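PDB 7CYX: glycine oxidase from Bacillus cereus ATCC 14579, which probably oxidises glycine to glyoxylate with release of hydrogen peroxide and ammonium, using a bound FAD, in the biosynthesis of thiamine diphosphate. Local coordinates for residues Glu34-Ile38 and Ala39-Ser43; Met112-Gln115 and Gln116-Glu120; His164-Ile168 and Ser169-Ile173. One frame throughout, in Å; residues are numbered along the deposited sequence.

Contact 1: residues Glu34-Ile38 and Ala39-Ser43; sequences EKQSI and ASEAS. With FAD (flavin-adenine dinucleotide), chain C.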
ATOM      1  N   GLU A  34       3.757  12.603 -19.048  1.00 48.51           N
ATOM      2  CA  GLU A  34       3.676  11.150 -19.087  1.00 45.59           C
ATOM      3  C   GLU A  34       2.474  10.750 -19.955  1.00 43.12           C
ATOM      4  O   GLU A  34       1.342  11.147 -19.698  1.00 41.49           O
ATOM      5  CB  GLU A  34       3.564  10.640 -17.652  1.00 47.87           C
ATOM      6  CG  GLU A  34       2.941   9.264 -17.509  1.00 49.41           C
ATOM      7  CD  GLU A  34       3.713   8.164 -18.200  1.00 52.13           C
ATOM      8  OE1 GLU A  34       4.907   7.997 -17.856  1.00 47.54           O
ATOM      9  OE2 GLU A  34       3.121   7.480 -19.083  1.00 50.60           O
ATOM     10  N   LYS A  35       2.729   9.944 -20.980  1.00 47.21           N
ATOM     11  CA  LYS A  35       1.766   9.757 -22.078  1.00 54.70           C
ATOM     12  C   LYS A  35       0.565   8.929 -21.600  1.00 55.62           C
ATOM     13  O   LYS A  35      -0.517   9.022 -22.198  1.00 62.87           O
ATOM     14  CB  LYS A  35       2.435   9.157 -23.321  1.00 54.87           C
ATOM     15  CG  LYS A  35       3.223   7.876 -23.098  1.00 59.64           C
ATOM     16  CD  LYS A  35       3.612   7.170 -24.375  1.00 66.59           C
ATOM     17  CE  LYS A  35       4.385   5.894 -24.103  1.00 66.98           C
ATOM     18  NZ  LYS A  35       3.952   4.808 -25.005  1.00 69.44           N
ATOM     19  N   GLN A  36       0.764   8.143 -20.535  1.00 54.69           N
ATOM     20  CA  GLN A  36      -0.302   7.387 -19.868  1.00 52.74           C
ATOM     21  C   GLN A  36      -0.405   7.868 -18.419  1.00 46.77           C
ATOM     22  O   GLN A  36      -0.856   8.970 -18.193  1.00 54.74           O
ATOM     23  CB  GLN A  36      -0.053   5.884 -20.003  1.00 59.54           C
ATOM     24  CG  GLN A  36      -0.051   5.423 -21.453  1.00 68.67           C
ATOM     25  CD  GLN A  36      -0.714   4.079 -21.621  1.00 78.79           C
ATOM     26  OE1 GLN A  36      -0.445   3.134 -20.878  1.00 81.80           O
ATOM     27  NE2 GLN A  36      -1.592   3.992 -22.610  1.00 84.51           N
ATOM     28  N   SER A  37      -0.002   7.046 -17.451  1.00 47.50           N
ATOM     29  CA  SER A  37      -0.112   7.404 -16.041  1.00 50.50           C
ATOM     30  C   SER A  37       1.230   7.146 -15.342  1.00 48.53           C
ATOM     31  O   SER A  37       2.130   6.542 -15.930  1.00 56.37           O
ATOM     32  CB  SER A  37      -1.261   6.668 -15.390  1.00 47.49           C
ATOM     33  OG  SER A  37      -0.848   5.386 -14.946  1.00 60.17           O
ATOM     34  N   ILE A  38       1.355   7.626 -14.102  1.00 46.28           N
ATOM     35  CA  ILE A  38       2.526   7.352 -13.271  1.00 45.75           C
ATOM     36  C   ILE A  38       2.600   5.837 -13.048  1.00 48.28           C
ATOM     37  O   ILE A  38       1.579   5.222 -12.673  1.00 44.57           O
ATOM     38  CB  ILE A  38       2.468   8.090 -11.921  1.00 45.37           C
ATOM     39  CG1 ILE A  38       2.502   9.610 -12.082  1.00 45.31           C
ATOM     40  CG2 ILE A  38       3.571   7.595 -10.983  1.00 46.98           C
ATOM     41  CD1 ILE A  38       3.719  10.124 -12.793  1.00 46.24           C
ATOM     42  N   ALA A  39       3.812   5.286 -13.243  1.00 45.08           N
ATOM     43  CA  ALA A  39       4.111   3.866 -13.080  1.00 44.54           C
ATOM     44  C   ALA A  39       3.257   3.012 -14.023  1.00 45.19           C
ATOM     45  O   ALA A  39       2.698   2.021 -13.608  1.00 54.53           O
ATOM     46  CB  ALA A  39       3.872   3.434 -11.668  1.00 42.83           C
ATOM     47  N   SER A  40       3.179   3.393 -15.291  1.00 43.47           N
ATOM     48  CA  SER A  40       2.350   2.669 -16.251  1.00 51.63           C
ATOM     49  C   SER A  40       3.123   1.506 -16.880  1.00 50.67           C
ATOM     50  O   SER A  40       2.495   0.628 -17.451  1.00 49.57           O
ATOM     51  CB  SER A  40       1.812   3.588 -17.329  1.00 52.20           C
ATOM     52  OG  SER A  40       0.527   4.080 -16.980  1.00 61.67           O
ATOM     53  N   GLU A  41       4.464   1.537 -16.816  1.00 48.87           N
ATOM     54  CA  GLU A  41       5.297   0.668 -17.659  1.00 45.71           C
ATOM     55  C   GLU A  41       6.285  -0.125 -16.792  1.00 43.76           C
ATOM     56  O   GLU A  41       5.849  -0.826 -15.881  1.00 38.29           O
ATOM     57  CB  GLU A  41       5.936   1.502 -18.764  1.00 47.42           C
ATOM     58  CG  GLU A  41       4.929   2.140 -19.704  1.00 48.16           C
ATOM     59  CD  GLU A  41       4.133   1.153 -20.533  1.00 49.42           C
ATOM     60  OE1 GLU A  41       4.421  -0.037 -20.429  1.00 46.41           O
ATOM     61  OE2 GLU A  41       3.235   1.585 -21.285  1.00 57.39           O
ATOM     62  N   ALA A  42       7.587  -0.090 -17.108  1.00 43.05           N
ATOM     63  CA  ALA A  42       8.520  -0.995 -16.441  1.00 46.84           C
ATOM     64  C   ALA A  42       8.356  -0.869 -14.925  1.00 43.02           C
ATOM     65  O   ALA A  42       8.366  -1.860 -14.214  1.00 47.62           O
ATOM     66  CB  ALA A  42       9.943  -0.701 -16.843  1.00 51.76           C
ATOM     67  N   SER A  43       8.168   0.357 -14.445  1.00 42.12           N
ATOM     68  CA  SER A  43       8.274   0.633 -13.011  1.00 44.98           C
ATOM     69  C   SER A  43       7.128   0.001 -12.206  1.00 44.99           C
ATOM     70  O   SER A  43       7.227  -0.050 -10.981  1.00 48.17           O
ATOM     71  CB  SER A  43       8.391   2.119 -12.738  1.00 42.99           C
ATOM     72  OG  SER A  43       9.548   2.659 -13.364  1.00 40.24           O
TER
HETATM   73  PA  FAD C 401       9.389   3.322 -17.265  1.00 38.69           P
HETATM   74  O1A FAD C 401       8.869   2.911 -15.944  1.00 37.72           O
HETATM   75  O2A FAD C 401       8.982   2.486 -18.445  1.00 42.97           O
HETATM   76  O5B FAD C 401       9.024   4.842 -17.434  1.00 38.33           O
HETATM   77  C5B FAD C 401       9.048   5.424 -18.696  1.00 42.63           C
HETATM   78  C4B FAD C 401       7.798   6.261 -18.744  1.00 42.95           C
HETATM   79  O4B FAD C 401       7.966   7.237 -19.756  1.00 45.62           O
HETATM   80  C3B FAD C 401       6.575   5.455 -19.119  1.00 46.89           C
HETATM   81  O3B FAD C 401       5.606   5.634 -18.062  1.00 45.60           O
HETATM   82  C2B FAD C 401       6.071   6.044 -20.434  1.00 45.88           C
HETATM   83  O2B FAD C 401       4.651   6.238 -20.412  1.00 47.47           O
HETATM   84  C1B FAD C 401       6.718   7.396 -20.439  1.00 46.85           C
HETATM   85  N9A FAD C 401       6.981   7.974 -21.755  1.00 50.27           N
HETATM   86  C8A FAD C 401       7.725   7.407 -22.726  1.00 53.45           C
HETATM   87  N7A FAD C 401       7.781   8.215 -23.801  1.00 54.37           N
HETATM   88  C5A FAD C 401       7.106   9.334 -23.492  1.00 47.91           C
HETATM   89  C6A FAD C 401       6.804  10.578 -24.195  1.00 46.60           C
HETATM   90  N6A FAD C 401       7.272  10.721 -25.454  1.00 43.45           N
HETATM   91  N1A FAD C 401       6.029  11.500 -23.564  1.00 43.45           N
HETATM   92  C2A FAD C 401       5.570  11.279 -22.326  1.00 46.03           C
HETATM   93  N3A FAD C 401       5.810  10.151 -21.618  1.00 44.72           N
HETATM   94  C4A FAD C 401       6.573   9.173 -22.145  1.00 47.78           C
HETATM   95  N1  FAD C 401      14.727  -3.283 -11.499  1.00 47.62           N
HETATM   96  C2  FAD C 401      15.327  -3.471 -10.281  1.00 50.23           C
HETATM   97  O2  FAD C 401      16.060  -2.530  -9.891  1.00 50.48           O
HETATM   98  N3  FAD C 401      15.142  -4.588  -9.536  1.00 44.83           N
HETATM   99  C4  FAD C 401      14.303  -5.558  -9.961  1.00 48.53           C
HETATM  100  O4  FAD C 401      14.056  -6.596  -9.293  1.00 49.30           O
HETATM  101  C4X FAD C 401      13.650  -5.413 -11.287  1.00 44.04           C
HETATM  102  N5  FAD C 401      12.845  -6.358 -11.787  1.00 44.38           N
HETATM  103  C5X FAD C 401      12.244  -6.191 -12.982  1.00 45.99           C
HETATM  104  C6  FAD C 401      11.393  -7.176 -13.453  1.00 45.49           C
HETATM  105  C7  FAD C 401      10.775  -7.028 -14.683  1.00 42.93           C
HETATM  106  C7M FAD C 401       9.854  -8.112 -15.214  1.00 45.57           C
HETATM  107  C8  FAD C 401      10.994  -5.824 -15.477  1.00 39.81           C
HETATM  108  C8M FAD C 401      10.311  -5.628 -16.823  1.00 42.23           C
HETATM  109  C9  FAD C 401      11.825  -4.858 -15.007  1.00 43.06           C
HETATM  110  C9A FAD C 401      12.463  -4.978 -13.794  1.00 42.03           C
HETATM  111  N10 FAD C 401      13.295  -3.962 -13.304  1.00 44.20           N
HETATM  112  C10 FAD C 401      13.913  -4.184 -12.051  1.00 45.03           C
HETATM  113  C1' FAD C 401      13.659  -2.764 -14.074  1.00 43.11           C
HETATM  114  C2' FAD C 401      12.884  -1.502 -13.868  1.00 44.31           C
HETATM  115  O2' FAD C 401      11.499  -1.792 -14.125  1.00 44.03           O
HETATM  116  C3' FAD C 401      13.407  -0.482 -14.864  1.00 45.36           C
HETATM  117  O3' FAD C 401      14.857  -0.533 -15.004  1.00 41.84           O
HETATM  118  C4' FAD C 401      12.818   0.877 -14.468  1.00 44.83           C
HETATM  119  O4' FAD C 401      11.402   0.760 -14.246  1.00 44.84           O
HETATM  120  C5' FAD C 401      12.974   1.915 -15.545  1.00 43.18           C
HETATM  121  O5' FAD C 401      12.194   3.032 -15.160  1.00 45.66           O
HETATM  122  P   FAD C 401      11.924   4.198 -16.211  1.00 43.19           P
HETATM  123  O1P FAD C 401      13.163   4.519 -16.964  1.00 46.21           O
HETATM  124  O2P FAD C 401      11.154   5.269 -15.485  1.00 44.16           O
HETATM  125  O3P FAD C 401      11.013   3.356 -17.259  1.00 43.56           O

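Contact 2: residues Met112-Gln115 and Gln116-Glu120; sequences MDWQ and QKTGE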
ATOM      1  N   MET A 112      30.648 -14.961  -4.881  1.00 58.23           N
ATOM      2  CA  MET A 112      30.793 -14.628  -3.473  1.00 62.58           C
ATOM      3  C   MET A 112      32.242 -14.267  -3.150  1.00 59.62           C
ATOM      4  O   MET A 112      32.467 -13.308  -2.428  1.00 60.90           O
ATOM      5  CB  MET A 112      30.376 -15.800  -2.579  1.00 60.86           C
ATOM      6  CG  MET A 112      30.742 -15.592  -1.133  1.00 64.09           C
ATOM      7  SD  MET A 112      30.028 -16.847  -0.064  1.00 67.11           S
ATOM      8  CE  MET A 112      31.480 -17.392   0.832  1.00 77.77           C
ATOM      9  N   ASP A 113      33.196 -15.036  -3.691  1.00 63.62           N
ATOM     10  CA  ASP A 113      34.611 -14.906  -3.342  1.00 65.67           C
ATOM     11  C   ASP A 113      35.186 -13.588  -3.882  1.00 69.88           C
ATOM     12  O   ASP A 113      36.011 -12.965  -3.205  1.00 76.89           O
ATOM     13  CB  ASP A 113      35.394 -16.154  -3.759  1.00 71.58           C
ATOM     14  CG  ASP A 113      35.103 -17.364  -2.877  1.00 74.27           C
ATOM     15  OD1 ASP A 113      34.377 -17.206  -1.865  1.00 80.86           O
ATOM     16  OD2 ASP A 113      35.586 -18.461  -3.207  1.00 74.48           O
ATOM     17  N   TRP A 114      34.744 -13.139  -5.066  1.00 75.47           N
ATOM     18  CA  TRP A 114      35.184 -11.828  -5.582  1.00 68.55           C
ATOM     19  C   TRP A 114      34.428 -10.704  -4.866  1.00 67.11           C
ATOM     20  O   TRP A 114      34.986  -9.649  -4.605  1.00 70.50           O
ATOM     21  CB  TRP A 114      35.107 -11.742  -7.118  1.00 72.20           C
ATOM     22  CG  TRP A 114      33.773 -11.477  -7.750  1.00 76.09           C
ATOM     23  CD1 TRP A 114      33.036 -12.361  -8.488  1.00 79.75           C
ATOM     24  CD2 TRP A 114      33.054 -10.227  -7.802  1.00 76.72           C
ATOM     25  NE1 TRP A 114      31.893 -11.768  -8.959  1.00 72.54           N
ATOM     26  CE2 TRP A 114      31.875 -10.459  -8.556  1.00 74.14           C
ATOM     27  CE3 TRP A 114      33.269  -8.947  -7.270  1.00 69.69           C
ATOM     28  CZ2 TRP A 114      30.926  -9.463  -8.780  1.00 66.36           C
ATOM     29  CZ3 TRP A 114      32.333  -7.962  -7.492  1.00 66.67           C
ATOM     30  CH2 TRP A 114      31.179  -8.218  -8.242  1.00 72.13           C
ATOM     31  N   GLN A 115      33.162 -10.949  -4.532  1.00 67.12           N
ATOM     32  CA  GLN A 115      32.309  -9.954  -3.876  1.00 68.61           C
ATOM     33  C   GLN A 115      32.868  -9.610  -2.488  1.00 72.53           C
ATOM     34  O   GLN A 115      32.945  -8.435  -2.091  1.00 62.13           O
ATOM     35  CB  GLN A 115      30.884 -10.500  -3.754  1.00 68.25           C
ATOM     36  CG  GLN A 115      29.822  -9.577  -4.330  1.00 76.05           C
ATOM     37  CD  GLN A 115      28.732 -10.315  -5.073  1.00 76.44           C
ATOM     38  OE1 GLN A 115      28.375  -9.941  -6.188  1.00 75.04           O
ATOM     39  NE2 GLN A 115      28.201 -11.370  -4.466  1.00 73.85           N
ATOM     40  N   GLN A 116      33.256 -10.658  -1.756  1.00 76.03           N
ATOM     41  CA  GLN A 116      33.742 -10.559  -0.379  1.00 88.44           C
ATOM     42  C   GLN A 116      34.912  -9.566  -0.243  1.00 84.45           C
ATOM     43  O   GLN A 116      35.024  -8.876   0.778  1.00 78.24           O
ATOM     44  CB  GLN A 116      34.178 -11.941   0.108  1.00 90.91           C
ATOM     45  CG  GLN A 116      33.850 -12.190   1.569  1.00 92.81           C
ATOM     46  CD  GLN A 116      33.150 -13.515   1.739  1.00 92.84           C
ATOM     47  OE1 GLN A 116      32.009 -13.564   2.199  1.00 80.79           O
ATOM     48  NE2 GLN A 116      33.825 -14.587   1.337  1.00 81.27           N
ATOM     49  N   LYS A 117      35.778  -9.504  -1.261  1.00 76.04           N
ATOM     50  CA  LYS A 117      36.955  -8.647  -1.250  1.00 80.67           C
ATOM     51  C   LYS A 117      36.564  -7.161  -1.303  1.00 82.82           C
ATOM     52  O   LYS A 117      37.422  -6.318  -1.066  1.00 86.07           O
ATOM     53  CB  LYS A 117      37.880  -8.998  -2.419  1.00 82.29           C
ATOM     54  CG  LYS A 117      38.570 -10.350  -2.309  1.00 81.65           C
ATOM     55  CD  LYS A 117      39.013 -10.921  -3.640  1.00 85.83           C
ATOM     56  CE  LYS A 117      39.990 -12.069  -3.492  1.00 84.50           C
ATOM     57  NZ  LYS A 117      41.327 -11.592  -3.059  1.00 86.73           N
ATOM     58  N   THR A 118      35.290  -6.849  -1.598  1.00 85.41           N
ATOM     59  CA  THR A 118      34.798  -5.457  -1.722  1.00 86.25           C
ATOM     60  C   THR A 118      34.198  -4.944  -0.397  1.00 89.21           C
ATOM     61  O   THR A 118      33.845  -3.770  -0.315  1.00 79.54           O
ATOM     62  CB  THR A 118      33.775  -5.308  -2.864  1.00 92.96           C
ATOM     63  OG1 THR A 118      32.503  -5.808  -2.439  1.00 93.09           O
ATOM     64  CG2 THR A 118      34.197  -6.002  -4.143  1.00 90.76           C
ATOM     65  N   GLY A 119      34.067  -5.809   0.623  1.00 93.71           N
ATOM     66  CA  GLY A 119      33.608  -5.408   1.982  1.00 94.35           C
ATOM     67  C   GLY A 119      32.178  -5.842   2.296  1.00100.59           C
ATOM     68  O   GLY A 119      31.730  -5.682   3.437  1.00 89.23           O
ATOM     69  N   GLU A 120      31.479  -6.389   1.285  1.00105.92           N
ATOM     70  CA  GLU A 120      30.077  -6.853   1.359  1.00105.98           C
ATOM     71  C   GLU A 120      30.022  -8.202   2.097  1.00 99.61           C
ATOM     72  O   GLU A 120      30.658  -9.180   1.664  1.00 91.73           O
ATOM     73  CB  GLU A 120      29.510  -6.958  -0.064  1.00111.57           C
ATOM     74  CG  GLU A 120      28.045  -7.382  -0.155  1.00115.11           C
ATOM     75  CD  GLU A 120      27.749  -8.439  -1.216  1.00112.89           C
ATOM     76  OE1 GLU A 120      28.432  -9.490  -1.204  1.00120.69           O
ATOM     77  OE2 GLU A 120      26.845  -8.221  -2.055  1.00 95.63           O
TER

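Contact 3: residues His164-Ile168 and Ser169-Ile173; sequences HSAAI and SGADI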
ATOM      1  N   HIS A 164       4.039  11.801  -5.979  1.00 49.12           N
ATOM      2  CA  HIS A 164       3.157  12.593  -5.088  1.00 51.31           C
ATOM      3  C   HIS A 164       3.974  13.504  -4.154  1.00 57.17           C
ATOM      4  O   HIS A 164       3.498  14.584  -3.769  1.00 54.96           O
ATOM      5  CB  HIS A 164       2.277  11.679  -4.243  1.00 46.95           C
ATOM      6  CG  HIS A 164       1.309  10.858  -5.016  1.00 49.64           C
ATOM      7  ND1 HIS A 164       0.349  11.421  -5.826  1.00 45.79           N
ATOM      8  CD2 HIS A 164       1.117   9.520  -5.047  1.00 51.73           C
ATOM      9  CE1 HIS A 164      -0.373  10.456  -6.357  1.00 57.44           C
ATOM     10  NE2 HIS A 164       0.060   9.276  -5.867  1.00 53.53           N
ATOM     11  N   SER A 165       5.163  13.036  -3.749  1.00 51.61           N
ATOM     12  CA  SER A 165       6.121  13.843  -3.013  1.00 52.00           C
ATOM     13  C   SER A 165       6.413  15.120  -3.803  1.00 53.55           C
ATOM     14  O   SER A 165       6.360  16.219  -3.257  1.00 59.01           O
ATOM     15  CB  SER A 165       7.389  13.068  -2.753  1.00 53.77           C
ATOM     16  OG  SER A 165       8.406  13.895  -2.197  1.00 54.85           O
ATOM     17  N   ALA A 166       6.723  14.935  -5.093  1.00 48.41           N
ATOM     18  CA  ALA A 166       7.015  16.000  -6.020  1.00 50.74           C
ATOM     19  C   ALA A 166       5.835  16.965  -6.086  1.00 51.82           C
ATOM     20  O   ALA A 166       6.039  18.175  -6.062  1.00 58.36           O
ATOM     21  CB  ALA A 166       7.314  15.452  -7.393  1.00 52.25           C
ATOM     22  N   ALA A 167       4.622  16.409  -6.191  1.00 53.03           N
ATOM     23  CA  ALA A 167       3.398  17.206  -6.367  1.00 61.56           C
ATOM     24  C   ALA A 167       3.145  18.058  -5.114  1.00 59.63           C
ATOM     25  O   ALA A 167       2.859  19.250  -5.210  1.00 58.73           O
ATOM     26  CB  ALA A 167       2.221  16.303  -6.684  1.00 61.31           C
ATOM     27  N   ILE A 168       3.275  17.422  -3.949  1.00 58.77           N
ATOM     28  CA  ILE A 168       3.169  18.075  -2.656  1.00 65.48           C
ATOM     29  C   ILE A 168       4.145  19.264  -2.591  1.00 69.78           C
ATOM     30  O   ILE A 168       3.795  20.335  -2.049  1.00 58.66           O
ATOM     31  CB  ILE A 168       3.388  17.048  -1.521  1.00 65.89           C
ATOM     32  CG1 ILE A 168       2.161  16.135  -1.386  1.00 68.14           C
ATOM     33  CG2 ILE A 168       3.724  17.739  -0.206  1.00 65.44           C
ATOM     34  CD1 ILE A 168       2.380  14.863  -0.599  1.00 66.28           C
ATOM     35  N   SER A 169       5.319  19.068  -3.184  1.00 61.56           N
ATOM     36  CA  SER A 169       6.363  20.112  -3.207  1.00 53.19           C
ATOM     37  C   SER A 169       6.121  21.062  -4.373  1.00 49.48           C
ATOM     38  O   SER A 169       7.023  21.799  -4.700  1.00 60.26           O
ATOM     39  CB  SER A 169       7.721  19.510  -3.245  1.00 52.12           C
ATOM     40  OG  SER A 169       8.110  19.094  -1.956  1.00 49.83           O
ATOM     41  N   GLY A 170       4.954  20.988  -5.000  1.00 58.95           N
ATOM     42  CA  GLY A 170       4.600  21.938  -6.068  1.00 54.66           C
ATOM     43  C   GLY A 170       4.739  21.404  -7.478  1.00 57.27           C
ATOM     44  O   GLY A 170       4.493  22.166  -8.404  1.00 51.26           O
ATOM     45  N   ALA A 171       5.114  20.145  -7.657  1.00 51.57           N
ATOM     46  CA  ALA A 171       5.261  19.679  -9.050  1.00 49.96           C
ATOM     47  C   ALA A 171       3.890  19.496  -9.694  1.00 50.81           C
ATOM     48  O   ALA A 171       2.961  19.114  -9.005  1.00 47.94           O
ATOM     49  CB  ALA A 171       6.082  18.430  -9.120  1.00 49.14           C
ATOM     50  N   ASP A 172       3.800  19.805 -10.982  1.00 52.95           N
ATOM     51  CA  ASP A 172       2.548  19.642 -11.753  1.00 54.27           C
ATOM     52  C   ASP A 172       2.683  18.347 -12.541  1.00 54.88           C
ATOM     53  O   ASP A 172       3.672  18.188 -13.223  1.00 58.49           O
ATOM     54  CB  ASP A 172       2.340  20.794 -12.725  1.00 56.80           C
ATOM     55  CG  ASP A 172       1.974  22.100 -12.066  1.00 58.38           C
ATOM     56  OD1 ASP A 172       1.598  22.073 -10.907  1.00 67.79           O
ATOM     57  OD2 ASP A 172       2.049  23.114 -12.736  1.00 57.47           O
ATOM     58  N   ILE A 173       1.709  17.462 -12.444  1.00 55.51           N
ATOM     59  CA  ILE A 173       1.832  16.173 -13.169  1.00 55.01           C
ATOM     60  C   ILE A 173       0.827  16.139 -14.317  1.00 54.51           C
ATOM     61  O   ILE A 173      -0.345  16.320 -14.066  1.00 54.53           O
ATOM     62  CB  ILE A 173       1.692  15.007 -12.182  1.00 53.44           C
ATOM     63  CG1 ILE A 173       2.946  14.901 -11.319  1.00 48.97           C
ATOM     64  CG2 ILE A 173       1.394  13.716 -12.908  1.00 55.27           C
ATOM     65  CD1 ILE A 173       2.818  13.971 -10.159  1.00 52.64           C
TER

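Contact 1: residues Glu34-Ile38 and Ala39-Ser43
In the FAD site of the Rossmann-type domain, the loop that follows strand 30-33 closes on itself where Ser37 and Ser40 meet: Ser37 OG and Ser40 OG share a hydrogen bond of 2.8 Å, and either hydroxyl could be the donor. Beside this pair the CB of Gln36 lies 3.6 Å from Ser40 OG. The turn brings two groups onto different parts of the cofactor. Glu34 stands just after strand 30-33 with CG anti to its backbone N (chi1 157°) and a bend at chi2, which lays the carboxylate alongside the adenosine ribose. Each oxygen takes one ribose hydroxyl, FAD O3B giving to Glu34 OE1 and FAD O2B to Glu34 OE2; both bonds model very short. Glu34 OE2 is also met on its anti side by Gln36 N at 2.8 Å, and Glu34 OE1 by the amide of Gly12, so the carboxylate is held from the protein side too. Further on, Ala42 N reaches FAD O2A (3.2 Å) and Ser43 N reaches FAD O1A (3.0 Å). Ser43 OG gives to FAD O1A at 2.7 Å and accepts from FAD O4' at 2.8 Å. Glu41 CB packs against FAD O2A, while its carboxylate turns to Lys274. An acidic residue at the end of, or just beyond, the second strand and gripping the ribose diol is characteristic of FAD- and NAD-binding Rossmann folds.

Contact 2: residues Met112-Gln115 and Gln116-Glu120
Thr118 folds back on Gln115 and gives both of its donors to one carbonyl. Thr118 N reaches Gln115 O at 2.9 Å from above the carbonyl plane, whereas Thr118 OG1 comes in at 2.7 Å within that plane, so the oxygen is gripped from two directions. The hydroxyl gets there because OG1 sits between the backbone N and the carbonyl carbon (chi1 78°); the same torsion sets CG2 near the plane of the Trp114 ring, at its edge. Thr118 OG1 is engaged a second time, by Arg67 NH1 of helix 61-70. Two residues earlier, Gln116 N still makes the helical bond to Met112 O, at 2.8 Å with an N-H...O angle of 154°. Lys117 N makes a weak bond, 3.4 Å, to Trp114 O.

The bonds accompany the end of helix 102-116, where a type I beta turn from Gln116 to Gly119 leads the chain on toward strand 123-126. Gly119 N closes that turn on Gln116 O at 3.2 Å, and Gly119 itself takes a positive phi, at which a side chain would press on the carbonyl oxygen of Thr118.

Glu120, with CG anti to the backbone N and a bend at chi2, lays OE1 against the aliphatic part of Gln115, 3.4 Å from CG, with the amide and carboxylate planes 62° apart. Gln115 NE2 finds a weak hydrogen bond at Tyr147 OH in strand 143-147, and Glu120 also packs on Tyr147 and Arg67. The methylenes of Lys117 run past Asp113 O, CD at 3.7 Å.

Contact 3: residues His164-Ile168 and Ser169-Ile173
Ala166 and Ala171 bring their methyl groups together, CB to CB at 3.7 Å, where helix 155-168 ends and the chain doubles back into strand 172-174. The reversal is a Schellman motif. Ala171 N bonds to Ala166 O at 2.7 Å, and inside that loop Gly170 N bonds to Ala167 O, also 2.7 Å; both donors stand above the plane of the carbonyl they use. Gly170 is the C-prime residue, its phi of 102° turning the chain. Just before it, Ser169 N keeps a helical bond to Ser165 O at 3.0 Å.

Ser169 holds OG anti to its carbonyl carbon, beside the backbone N (chi1 -80°), and the hydroxyl meets Lys83 NZ of helix 73-84. Ser165 differs, with OG anti to the backbone N (172°), and reaches both His21 ND1 and the same Lys83. Ile173 keeps CG1 beside its backbone N and the chain extended beyond, which sends CD1 back toward the helix, 4.2 Å from Ala167 CB. Ala167 also offers its CA-H to Ala171 O, CA to O 3.3 Å. Ile168 packs outward on Lys83, Thr84 and Gln240 of the second subunit.

The helix end is thus capped by main-chain N-H groups, small methyls let the returning chain approach closely, and the serine hydroxyls gather a lysine whose positive charge probably interacts favourably with the negative end of the helix dipole.

Contacts 1 and 3 adjoin, their centres 16 Å apart, and touch where Ile38 CD1 packs on Ile173 CG2 at 4.3 Å. Strand 172-174, entered through contact 3 and the outermost strand of its sheet within the chain, runs parallel to strand 30-33, whose end leads into contact 1. Contact 1 touches the cofactor itself; the side chain of Ile173 in contact 3 is about 10 Å from FAD. Arg238 of the second subunit packs on both Ile38 and Ile173. Contact 2 lies across the chain's centre from both, its nearest atoms about 23 Å from contact 1 and about 29 Å from contact 3.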